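Local coordinates for increased recombination centers protein 6 (Saccharomyces cerevisiae, PDB 3UC9) that acts as a clathrin coat accessory factor related to small G proteins, and is involved in gross chromosomal rearrangements and telomere healing, at residues T43-Q47 against D48-C52; Q63-N67 against R68-V72; V86-E89 against E90-P94; T110-Q114 against T115-E119; L184-D187 against R188-E191. All blocks are in the same frame, centred on the assembly; numbering follows the deposited sequence.

In the fold
The chain has a Rossmann-type fold like that of small G proteins, with a six-stranded sheet in the order 2-3-1-4-5-6. Contacts 1 and 5 lie on helices 39-50 and 185-195, which pack together; their centres are about 13 Å apart. F45 CE1 reaches L186 CD1 at 3.4 Å. Contact 2, in the hairpin of strands 59-66 and 71-81, joins this cluster through W65. W65 CZ3 lies 3.7 Å from F50 CE1, and W65 CZ2 lies 3.6 Å from Q190 O. Contacts 3 and 4 are about 17 Å apart between centres and do not touch. Contacts 2 and 3 sit on opposite sides of the chain's centre, their centres about 31 Å apart.

Contact 1 (T43-Q47 against D48-C52)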
# COMPACT_ATOMS: atom_id res chain seq x y z
N THR A 43 0.51 -13.33 -0.18
CA THR A 43 1.36 -14.00 0.82
C THR A 43 2.83 -14.00 0.39
O THR A 43 3.74 -13.77 1.20
CB THR A 43 0.87 -15.45 1.17
OG1 THR A 43 1.11 -16.34 0.07
CG2 THR A 43 -0.61 -15.46 1.51
N GLN A 44 3.07 -14.25 -0.90
CA GLN A 44 4.43 -14.16 -1.46
C GLN A 44 4.99 -12.72 -1.37
O GLN A 44 6.16 -12.52 -1.04
CB GLN A 44 4.45 -14.63 -2.92
CG GLN A 44 4.15 -16.10 -3.15
CD GLN A 44 4.52 -16.55 -4.57
OE1 GLN A 44 5.34 -17.45 -4.75
NE2 GLN A 44 3.94 -15.90 -5.57
N PHE A 45 4.15 -11.73 -1.67
CA PHE A 45 4.52 -10.31 -1.54
C PHE A 45 4.95 -9.99 -0.11
O PHE A 45 5.94 -9.30 0.10
CB PHE A 45 3.34 -9.43 -1.96
CG PHE A 45 3.58 -7.95 -1.80
CD1 PHE A 45 4.03 -7.19 -2.88
CD2 PHE A 45 3.32 -7.31 -0.61
CE1 PHE A 45 4.24 -5.83 -2.75
CE2 PHE A 45 3.53 -5.93 -0.47
CZ PHE A 45 3.99 -5.20 -1.55
N LEU A 46 4.21 -10.50 0.87
CA LEU A 46 4.53 -10.24 2.28
C LEU A 46 5.89 -10.84 2.65
O LEU A 46 6.67 -10.22 3.36
CB LEU A 46 3.46 -10.79 3.20
CG LEU A 46 2.09 -10.11 3.15
CD1 LEU A 46 1.05 -10.95 3.87
CD2 LEU A 46 2.14 -8.70 3.73
N GLN A 47 6.16 -12.04 2.16
CA GLN A 47 7.46 -12.66 2.38
C GLN A 47 8.58 -11.83 1.75
O GLN A 47 9.62 -11.61 2.37
CB GLN A 47 7.49 -14.10 1.85
CG GLN A 47 8.84 -14.81 2.01
CD GLN A 47 9.31 -14.85 3.45
OE1 GLN A 47 8.55 -15.18 4.36
NE2 GLN A 47 10.59 -14.51 3.68
N ASP A 48 8.38 -11.38 0.51
CA ASP A 48 9.43 -10.70 -0.24
C ASP A 48 9.75 -9.30 0.29
O ASP A 48 10.92 -8.90 0.36
CB ASP A 48 9.06 -10.62 -1.74
CG ASP A 48 9.09 -11.99 -2.42
OD1 ASP A 48 9.71 -12.94 -1.89
OD2 ASP A 48 8.49 -12.11 -3.51
N LEU A 49 8.73 -8.55 0.68
CA LEU A 49 8.92 -7.18 1.13
C LEU A 49 9.14 -7.08 2.63
O LEU A 49 10.00 -6.32 3.09
CB LEU A 49 7.72 -6.33 0.72
CG LEU A 49 7.81 -4.84 1.04
CD1 LEU A 49 9.08 -4.22 0.47
CD2 LEU A 49 6.57 -4.13 0.50
N PHE A 50 8.37 -7.84 3.41
CA PHE A 50 8.38 -7.72 4.87
C PHE A 50 9.01 -8.91 5.59
O PHE A 50 9.13 -8.87 6.82
CB PHE A 50 6.96 -7.53 5.40
CG PHE A 50 6.30 -6.29 4.90
CD1 PHE A 50 6.77 -5.04 5.26
CD2 PHE A 50 5.19 -6.36 4.08
CE1 PHE A 50 6.15 -3.89 4.81
CE2 PHE A 50 4.58 -5.22 3.62
CZ PHE A 50 5.05 -3.98 3.99
N HIS A 51 9.38 -9.95 4.86
CA HIS A 51 9.93 -11.17 5.45
C HIS A 51 8.99 -11.73 6.51
O HIS A 51 9.41 -12.14 7.60
CB HIS A 51 11.34 -10.90 5.99
CG HIS A 51 12.22 -10.20 5.01
ND1 HIS A 51 12.60 -8.89 5.16
CD2 HIS A 51 12.75 -10.62 3.83
CE1 HIS A 51 13.35 -8.53 4.13
NE2 HIS A 51 13.45 -9.56 3.31
N CYS A 52 7.71 -11.75 6.15
CA CYS A 52 6.63 -12.20 7.01
C CYS A 52 6.01 -13.46 6.43
O CYS A 52 5.40 -13.41 5.36
CB CYS A 52 5.58 -11.09 7.13
SG CYS A 52 4.17 -11.52 8.16
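F45 and L49, with L46 and F50, form the packed side of the C-terminal end of helix 39-50, a helix of the G-protein-like Rossmann fold. The tight part is apolar. In F45 the ring is placed with CG opposite the backbone N (chi1 177°), and L49 CG is placed likewise. The two side chains therefore run side by side, and F45 CZ meets L49 CD2 at 3.5 Å. Beside this pair, L46 CD2 comes to 3.9 Å from CD2 of F50, one turn further along, and L49 CG sits over the centre of the F50 ring. L46 and F50 lie against strand 71-81, F45 and L49 against helix 185-195. The other side is looser and polar. Q44, Q47, D48 and H51 lie there, and their side chains make few close contacts with one another. The D48 side chain still touches L186 and W168. Q47 bends at chi2, and its OE1 is hydrogen-bonded to S53 OG. The helix ends at F50, and H51 after it has positive phi. H51 N bonds Q47 O weakly. L46 O is shared at this end: it accepts F50 N at 2.9 Å and also, weakly, C52 N at 3.3 Å.

Contact 2 (Q63-N67 against R68-V72)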
# COMPACT_ATOMS: atom_id res chain seq x y z
N GLN A 63 6.40 -5.36 14.04
CA GLN A 63 7.39 -5.62 12.99
C GLN A 63 8.35 -4.44 12.98
O GLN A 63 8.01 -3.35 13.46
CB GLN A 63 6.70 -5.76 11.63
CG GLN A 63 5.70 -6.91 11.58
CD GLN A 63 6.34 -8.25 11.88
OE1 GLN A 63 6.20 -8.78 12.98
NE2 GLN A 63 7.06 -8.78 10.91
N THR A 64 9.56 -4.65 12.49
CA THR A 64 10.52 -3.57 12.41
C THR A 64 10.72 -3.20 10.95
O THR A 64 10.91 -4.08 10.10
CB THR A 64 11.86 -3.95 13.05
OG1 THR A 64 11.62 -4.38 14.40
CG2 THR A 64 12.79 -2.74 13.08
N TRP A 65 10.61 -1.91 10.65
CA TRP A 65 11.02 -1.41 9.36
C TRP A 65 12.32 -0.66 9.57
O TRP A 65 12.35 0.34 10.29
CB TRP A 65 9.99 -0.50 8.72
CG TRP A 65 10.39 -0.12 7.32
CD1 TRP A 65 11.02 1.03 6.92
CD2 TRP A 65 10.22 -0.90 6.14
NE1 TRP A 65 11.24 1.01 5.57
CE2 TRP A 65 10.77 -0.17 5.06
CE3 TRP A 65 9.66 -2.16 5.89
CZ2 TRP A 65 10.76 -0.64 3.75
CZ3 TRP A 65 9.66 -2.63 4.58
CH2 TRP A 65 10.20 -1.88 3.53
N GLU A 66 13.38 -1.15 8.95
CA GLU A 66 14.70 -0.60 9.17
C GLU A 66 15.44 -0.38 7.86
O GLU A 66 15.32 -1.16 6.91
CB GLU A 66 15.52 -1.49 10.12
CG GLU A 66 15.64 -2.96 9.70
CD GLU A 66 16.34 -3.83 10.75
OE1 GLU A 66 16.93 -3.28 11.72
OE2 GLU A 66 16.30 -5.08 10.62
N ASN A 67 16.18 0.71 7.81
CA ASN A 67 17.06 1.01 6.69
C ASN A 67 18.33 1.58 7.28
O ASN A 67 18.55 1.47 8.49
CB ASN A 67 16.36 1.97 5.71
CG ASN A 67 15.75 3.17 6.42
OD1 ASN A 67 16.43 3.85 7.19
ND2 ASN A 67 14.47 3.43 6.16
N ARG A 68 19.17 2.17 6.44
CA ARG A 68 20.44 2.73 6.90
C ARG A 68 20.30 3.97 7.79
O ARG A 68 21.25 4.36 8.46
CB ARG A 68 21.31 3.07 5.70
CG ARG A 68 21.82 1.87 4.97
CD ARG A 68 22.53 2.28 3.69
NE ARG A 68 21.58 2.55 2.61
CZ ARG A 68 21.88 3.20 1.48
NH1 ARG A 68 23.11 3.67 1.28
NH2 ARG A 68 20.95 3.39 0.56
N TYR A 69 19.11 4.58 7.80
CA TYR A 69 18.88 5.87 8.47
C TYR A 69 18.16 5.71 9.81
O TYR A 69 18.55 6.33 10.79
CB TYR A 69 18.07 6.78 7.56
CG TYR A 69 18.65 6.83 6.17
CD1 TYR A 69 19.93 7.33 5.95
CD2 TYR A 69 17.94 6.32 5.08
CE1 TYR A 69 20.49 7.34 4.67
CE2 TYR A 69 18.49 6.33 3.80
CZ TYR A 69 19.76 6.85 3.61
OH TYR A 69 20.30 6.86 2.35
N TYR A 70 17.12 4.88 9.85
CA TYR A 70 16.29 4.75 11.05
C TYR A 70 15.65 3.37 11.18
O TYR A 70 15.67 2.58 10.24
CB TYR A 70 15.20 5.83 11.05
CG TYR A 70 14.14 5.65 9.98
CD1 TYR A 70 13.00 4.88 10.22
CD2 TYR A 70 14.27 6.24 8.72
CE1 TYR A 70 12.03 4.71 9.24
CE2 TYR A 70 13.29 6.08 7.73
CZ TYR A 70 12.17 5.30 8.01
OH TYR A 70 11.18 5.10 7.06
N LYS A 71 15.08 3.11 12.36
CA LYS A 71 14.23 1.95 12.62
C LYS A 71 12.91 2.47 13.17
O LYS A 71 12.92 3.38 14.01
CB LYS A 71 14.81 1.05 13.71
CG LYS A 71 16.14 0.38 13.42
CD LYS A 71 16.78 -0.15 14.71
CE LYS A 71 15.84 -1.03 15.54
NZ LYS A 71 16.51 -1.53 16.78
N VAL A 72 11.81 1.90 12.72
CA VAL A 72 10.49 2.21 13.27
C VAL A 72 9.73 0.90 13.43
O VAL A 72 9.95 -0.04 12.67
CB VAL A 72 9.71 3.21 12.39
CG1 VAL A 72 9.33 2.57 11.05
CG2 VAL A 72 8.49 3.75 13.13
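N67 OD1 takes two backbone N-H groups of the turn that follows it. Y69 N lies 2.8 Å from N67 OD1, in the carbonyl plane and on a lone pair. Y70 N lies 2.9 Å from this OD1, tilted from that plane. The Y69 bond makes an Asx turn. N67 N returns a bond to Y70 O at 3.1 Å. The N67 side chain reaches these donors because its CG sits between the backbone N and the carbonyl carbon (chi1 49°). Beyond the turn, W65 and V72 form an antiparallel hydrogen-bonded pair, with W65 N to V72 O at 2.8 Å and V72 N to W65 O at 2.9 Å. E66 and K71 are the non-hydrogen-bonded pair between. N67 ND2 stands over one face of the Y70 ring, 3.3 Å from CE2, with amide and ring planes 85° apart. W65 CB touches V72 CG1 at 3.9 Å. E66 and K71 lie side by side on the other face, E66 CB near K71 CG. This hairpin tip of strands 59-66 and 71-81 is tied to helix 185-195 through D194: W65 NE1 and N67 ND2 bond its OD1, and Y70 OH bonds D194 O and, in the loop after that helix, W198 NE1.

Contact 3 (V86-E89 against E90-P94); sequences VWVE and EFITP
W87 and F91 both carry CG anti to the backbone N, at chi1 -174° and -162°. They are four residues apart on helix 84-91, so these torsions send both rings the same way, one turn after the other. The rings meet as an offset stack. The centroid of the six-membered ring of W87 is 4.6 Å from that of F91, and the planes are 18° apart. The overlap is at the rims. W87 CH2 lies over one face of F91, 3.3 Å from CD1, which is close packing. F91 CB in turn sits over the face of the W87 six-membered ring, 4.1 Å from its centroid, as a CH-pi contact. F91 N bonds W87 O at 2.9 Å. The indole N-H is used outside the pair: W87 NE1 bonds D79. An alanine in place of F91 would probably open a gap beside the indole and leave the W87 ring without its stacking partner. A second apolar pair is V88 and I92, whose CG1 and CD1 meet at 3.9 Å. On the outer side V86 and E90 run alongside each other, and E90 CG packs 3.5 Å from V86 O. R100 NH1 donates to both F91 O and T93 O. W87 and F91 lie on L31 of strand 29-35, and W87 and V88 touch F124. This is an i,i+4 aromatic stack on a helix, here the one that follows the third strand of a small-G-protein-like Rossmann fold and faces its sheet.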
# COMPACT_ATOMS: atom_id res chain seq x y z
N VAL A 86 -16.84 -3.19 -2.45
CA VAL A 86 -17.55 -3.51 -1.21
C VAL A 86 -16.65 -3.24 0.00
O VAL A 86 -17.09 -2.68 1.00
CB VAL A 86 -18.06 -4.97 -1.19
CG1 VAL A 86 -18.67 -5.31 0.17
CG2 VAL A 86 -19.07 -5.20 -2.32
N TRP A 87 -15.39 -3.65 -0.10
CA TRP A 87 -14.42 -3.39 0.96
C TRP A 87 -14.20 -1.88 1.17
O TRP A 87 -14.19 -1.40 2.31
CB TRP A 87 -13.11 -4.09 0.64
CG TRP A 87 -12.12 -3.99 1.74
CD1 TRP A 87 -11.94 -4.87 2.77
CD2 TRP A 87 -11.18 -2.94 1.94
NE1 TRP A 87 -10.93 -4.43 3.60
CE2 TRP A 87 -10.45 -3.24 3.11
CE3 TRP A 87 -10.88 -1.77 1.24
CZ2 TRP A 87 -9.44 -2.42 3.59
CZ3 TRP A 87 -9.88 -0.94 1.73
CH2 TRP A 87 -9.17 -1.28 2.89
N VAL A 88 -14.07 -1.14 0.07
CA VAL A 88 -13.90 0.31 0.13
C VAL A 88 -15.11 0.98 0.80
O VAL A 88 -14.95 1.87 1.64
CB VAL A 88 -13.68 0.90 -1.27
CG1 VAL A 88 -13.81 2.44 -1.26
CG2 VAL A 88 -12.31 0.47 -1.82
N GLU A 89 -16.31 0.53 0.45
CA GLU A 89 -17.51 1.09 1.06
C GLU A 89 -17.47 0.96 2.58
O GLU A 89 -17.79 1.91 3.29
CB GLU A 89 -18.78 0.44 0.52
CG GLU A 89 -20.02 1.00 1.19
CD GLU A 89 -21.27 0.71 0.43
OE1 GLU A 89 -21.50 -0.47 0.09
OE2 GLU A 89 -22.04 1.66 0.18
N GLU A 90 -17.05 -0.19 3.08
CA GLU A 90 -16.96 -0.44 4.53
C GLU A 90 -15.82 0.39 5.16
O GLU A 90 -15.95 0.92 6.27
CB GLU A 90 -16.75 -1.93 4.79
CG GLU A 90 -17.93 -2.82 4.36
CD GLU A 90 -17.61 -4.32 4.30
OE1 GLU A 90 -16.41 -4.70 4.31
OE2 GLU A 90 -18.57 -5.11 4.24
N PHE A 91 -14.72 0.50 4.45
CA PHE A 91 -13.54 1.22 4.93
C PHE A 91 -13.81 2.73 5.11
O PHE A 91 -13.28 3.35 6.04
CB PHE A 91 -12.38 0.98 3.97
CG PHE A 91 -11.04 1.29 4.54
CD1 PHE A 91 -10.45 0.43 5.46
CD2 PHE A 91 -10.37 2.44 4.17
CE1 PHE A 91 -9.20 0.72 5.99
CE2 PHE A 91 -9.12 2.73 4.70
CZ PHE A 91 -8.54 1.87 5.61
N ILE A 92 -14.65 3.28 4.24
CA ILE A 92 -14.99 4.71 4.17
C ILE A 92 -16.00 5.19 5.23
O ILE A 92 -16.22 6.39 5.39
CB ILE A 92 -15.64 5.01 2.79
CG1 ILE A 92 -14.59 5.45 1.78
CG2 ILE A 92 -16.76 6.04 2.87
CD1 ILE A 92 -15.21 5.69 0.40
N THR A 93 -16.62 4.25 5.94
CA THR A 93 -17.68 4.57 6.88
C THR A 93 -17.15 5.34 8.11
O THR A 93 -15.98 5.20 8.46
CB THR A 93 -18.40 3.28 7.34
OG1 THR A 93 -19.65 3.60 7.96
CG2 THR A 93 -17.53 2.50 8.30
N PRO A 94 -18.01 6.15 8.76
CA PRO A 94 -17.61 6.86 9.98
C PRO A 94 -17.04 5.94 11.06
O PRO A 94 -16.11 6.33 11.77
CB PRO A 94 -18.92 7.50 10.46
CG PRO A 94 -19.71 7.70 9.23
CD PRO A 94 -19.35 6.58 8.30

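Contact 4 (T110-Q114 against T115-E119)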
# COMPACT_ATOMS: atom_id res chain seq x y z
N THR A 110 -3.61 -6.57 -6.81
CA THR A 110 -4.72 -6.92 -7.67
C THR A 110 -4.36 -6.96 -9.15
O THR A 110 -3.23 -6.66 -9.53
CB THR A 110 -5.93 -5.96 -7.47
OG1 THR A 110 -7.11 -6.51 -8.08
CG2 THR A 110 -5.64 -4.59 -8.07
N ASP A 111 -5.32 -7.37 -9.95
CA ASP A 111 -5.22 -7.28 -11.41
C ASP A 111 -5.96 -6.01 -11.75
O ASP A 111 -7.17 -5.98 -11.68
CB ASP A 111 -5.88 -8.50 -12.06
CG ASP A 111 -5.99 -8.38 -13.57
OD1 ASP A 111 -5.75 -7.30 -14.14
OD2 ASP A 111 -6.33 -9.40 -14.21
N ILE A 112 -5.23 -4.94 -12.08
CA ILE A 112 -5.88 -3.63 -12.22
C ILE A 112 -6.78 -3.52 -13.44
O ILE A 112 -7.65 -2.65 -13.48
CB ILE A 112 -4.88 -2.44 -12.18
CG1 ILE A 112 -3.99 -2.40 -13.43
CG2 ILE A 112 -4.05 -2.49 -10.91
CD1 ILE A 112 -3.14 -1.16 -13.52
N ARG A 113 -6.58 -4.38 -14.44
CA ARG A 113 -7.49 -4.43 -15.58
C ARG A 113 -8.85 -5.00 -15.18
O ARG A 113 -9.88 -4.57 -15.71
CB ARG A 113 -6.90 -5.28 -16.71
CG ARG A 113 -5.84 -4.58 -17.54
CD ARG A 113 -5.61 -5.33 -18.83
NE ARG A 113 -4.41 -4.89 -19.55
CZ ARG A 113 -4.36 -3.91 -20.45
NH1 ARG A 113 -5.45 -3.20 -20.76
NH2 ARG A 113 -3.21 -3.63 -21.05
N GLN A 114 -8.85 -5.95 -14.26
CA GLN A 114 -10.07 -6.60 -13.79
C GLN A 114 -10.81 -5.75 -12.75
O GLN A 114 -12.03 -5.58 -12.83
CB GLN A 114 -9.73 -7.97 -13.19
CG GLN A 114 -10.91 -8.78 -12.62
CD GLN A 114 -10.45 -10.07 -11.93
OE1 GLN A 114 -11.05 -10.52 -10.95
NE2 GLN A 114 -9.37 -10.65 -12.43
N THR A 115 -10.07 -5.22 -11.78
CA THR A 115 -10.67 -4.55 -10.62
C THR A 115 -10.69 -3.03 -10.73
O THR A 115 -11.44 -2.37 -10.01
CB THR A 115 -9.98 -4.98 -9.30
OG1 THR A 115 -8.59 -4.64 -9.35
CG2 THR A 115 -10.12 -6.48 -9.10
N LYS A 116 -9.88 -2.47 -11.63
CA LYS A 116 -9.85 -1.02 -11.88
C LYS A 116 -10.00 -0.18 -10.60
O LYS A 116 -10.96 0.59 -10.46
CB LYS A 116 -10.93 -0.63 -12.90
CG LYS A 116 -10.75 -1.32 -14.25
CD LYS A 116 -11.64 -0.70 -15.32
CE LYS A 116 -11.62 -1.51 -16.60
NZ LYS A 116 -12.35 -2.79 -16.46
N PRO A 117 -9.05 -0.33 -9.66
CA PRO A 117 -9.13 0.42 -8.41
C PRO A 117 -9.05 1.94 -8.61
O PRO A 117 -9.51 2.69 -7.75
CB PRO A 117 -7.94 -0.11 -7.60
CG PRO A 117 -6.99 -0.65 -8.60
CD PRO A 117 -7.82 -1.15 -9.73
N GLN A 118 -8.51 2.37 -9.76
CA GLN A 118 -8.50 3.79 -10.12
C GLN A 118 -9.90 4.43 -10.18
O GLN A 118 -10.03 5.64 -10.01
CB GLN A 118 -7.75 4.02 -11.44
CG GLN A 118 -8.29 3.26 -12.65
CD GLN A 118 -7.67 1.89 -12.86
OE1 GLN A 118 -7.37 1.17 -11.91
NE2 GLN A 118 -7.48 1.52 -14.12
N GLU A 119 -10.93 3.62 -10.41
CA GLU A 119 -12.33 4.10 -10.43
C GLU A 119 -12.89 4.45 -9.05
O GLU A 119 -13.86 5.20 -8.94
CB GLU A 119 -13.23 3.04 -11.09
CG GLU A 119 -12.97 2.84 -12.59
CD GLU A 119 -13.83 1.72 -13.21
OE1 GLU A 119 -14.24 0.79 -12.47
OE2 GLU A 119 -14.07 1.75 -14.43
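T115 OG1 meets T110 OG1 at 2.7 Å and D111 O at 3.0 Å, both within hydrogen-bonding range. I112 and Q114 add most of the rest. T115 OG1 sits between the backbone N and the carbonyl carbon (chi1 59°), which turns the hydroxyl back onto the strand end. T110 OG1 has a further bond to D35. T115 N bonds D111 O at 3.0 Å, so the N-H and the hydroxyl of T115 both meet that oxygen. A valine in place of T110 would probably leave D35 without its hydroxyl partner and T115 OG1 with just D111 O of the two oxygens it meets here. I112 packs on the proline side: its CB is 4.0 Å from P117 CD, and the two side chains cross at about a right angle. I112 O accepts K116 N at 2.9 Å. Q114 touches D35, and Q114 N donates a weak bond to D111 OD1, which also accepts from N140. K116 has positive phi, and its NZ curls back to R113 O at 3.1 Å. Here strand 103-110 turns into the short helix 112-115, with D111 as its N-cap, as a Rossmann-type strand-to-helix junction.

Contact 5 (L184-D187 against R188-E191)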
# COMPACT_ATOMS: atom_id res chain seq x y z
N LEU A 184 11.77 0.83 -9.77
CA LEU A 184 10.50 0.20 -10.06
C LEU A 184 10.36 -1.05 -9.19
O LEU A 184 11.28 -1.40 -8.44
CB LEU A 184 10.40 -0.18 -11.54
CG LEU A 184 10.35 0.96 -12.55
CD1 LEU A 184 10.47 0.39 -13.96
CD2 LEU A 184 9.08 1.82 -12.40
N GLY A 185 9.20 -1.69 -9.26
CA GLY A 185 8.99 -2.97 -8.60
C GLY A 185 8.98 -2.85 -7.09
O GLY A 185 8.60 -1.81 -6.55
N LEU A 186 9.39 -3.92 -6.42
CA LEU A 186 9.45 -3.93 -4.95
C LEU A 186 10.49 -2.96 -4.41
O LEU A 186 10.34 -2.45 -3.31
CB LEU A 186 9.72 -5.35 -4.40
CG LEU A 186 8.58 -6.07 -3.65
CD1 LEU A 186 7.25 -6.01 -4.39
CD2 LEU A 186 8.98 -7.52 -3.36
N ASP A 187 11.55 -2.72 -5.19
CA ASP A 187 12.58 -1.74 -4.81
C ASP A 187 11.95 -0.35 -4.65
O ASP A 187 12.28 0.38 -3.71
CB ASP A 187 13.72 -1.70 -5.86
CG ASP A 187 15.02 -1.09 -5.32
OD1 ASP A 187 15.24 -1.09 -4.09
OD2 ASP A 187 15.85 -0.62 -6.15
N ARG A 188 11.02 -0.01 -5.53
CA ARG A 188 10.30 1.27 -5.44
C ARG A 188 9.39 1.32 -4.23
O ARG A 188 9.32 2.33 -3.53
CB ARG A 188 9.49 1.54 -6.70
CG ARG A 188 8.62 2.82 -6.65
CD ARG A 188 9.42 4.10 -6.30
NE ARG A 188 8.52 5.25 -6.15
CZ ARG A 188 8.71 6.30 -5.34
NH1 ARG A 188 9.79 6.40 -4.56
NH2 ARG A 188 7.80 7.26 -5.31
N ILE A 189 8.64 0.25 -4.02
CA ILE A 189 7.75 0.17 -2.87
C ILE A 189 8.56 0.32 -1.58
O ILE A 189 8.17 1.06 -0.66
CB ILE A 189 6.94 -1.15 -2.86
CG1 ILE A 189 6.12 -1.28 -4.14
CG2 ILE A 189 6.01 -1.17 -1.63
CD1 ILE A 189 5.31 -2.57 -4.25
N GLN A 190 9.70 -0.36 -1.50
CA GLN A 190 10.62 -0.21 -0.35
C GLN A 190 11.01 1.26 -0.13
O GLN A 190 11.06 1.73 1.01
CB GLN A 190 11.87 -1.07 -0.55
CG GLN A 190 12.84 -1.06 0.63
CD GLN A 190 14.09 -1.90 0.37
OE1 GLN A 190 14.39 -2.23 -0.77
NE2 GLN A 190 14.81 -2.26 1.43
N GLU A 191 11.29 1.97 -1.22
CA GLU A 191 11.65 3.39 -1.15
C GLU A 191 10.51 4.26 -0.64
O GLU A 191 10.72 5.23 0.10
CB GLU A 191 12.08 3.89 -2.53
CG GLU A 191 12.58 5.32 -2.55
CD GLU A 191 13.16 5.73 -3.90
OE1 GLU A 191 12.49 5.51 -4.93
OE2 GLU A 191 14.26 6.31 -3.91
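D187 and Q190 bring a carboxylate and an amide together, with planes 60° apart. D187 OD1 approaches Q190 OE1 at 3.6 Å. The side chains cross obliquely; both atoms are oxygens, so the contact is not a hydrogen bond. D187 OD1 also has a long, weak ion pair with K183. At the edge of the R188 guanidinium, in plane, lies E191 CG. R188 NH1 makes a salt bridge to E191 OE1 at 2.9 Å, and NH1 comes from above the carboxylate plane, 46° out of it. R188 has CG anti to the backbone N (chi1 176°) and a bend at chi2, which brings the guanidinium round to E191. R188 NH2 pairs with E164, so the arginine holds two acids. The apolar side is formed by L186 and I189. L186 CD1 meets I189 CD1 at 4.0 Å, and I189 CG1 packs 3.5 Å from G185 O. L186 packs on F45 and D48 of helix 39-50, and I189 on F45 and L49; I189 also touches V135 and V137. Backbone bonds fix the turn: Q190 N to L186 O at 2.8 Å and E191 N to D187 O at 3.1 Å. R188 N is near both L184 O and G185 O, the second bond being weak. G185 has positive phi, which favours glycine. This is the N-terminal part of an amphipathic helix, the last one of the G-protein-like Rossmann fold.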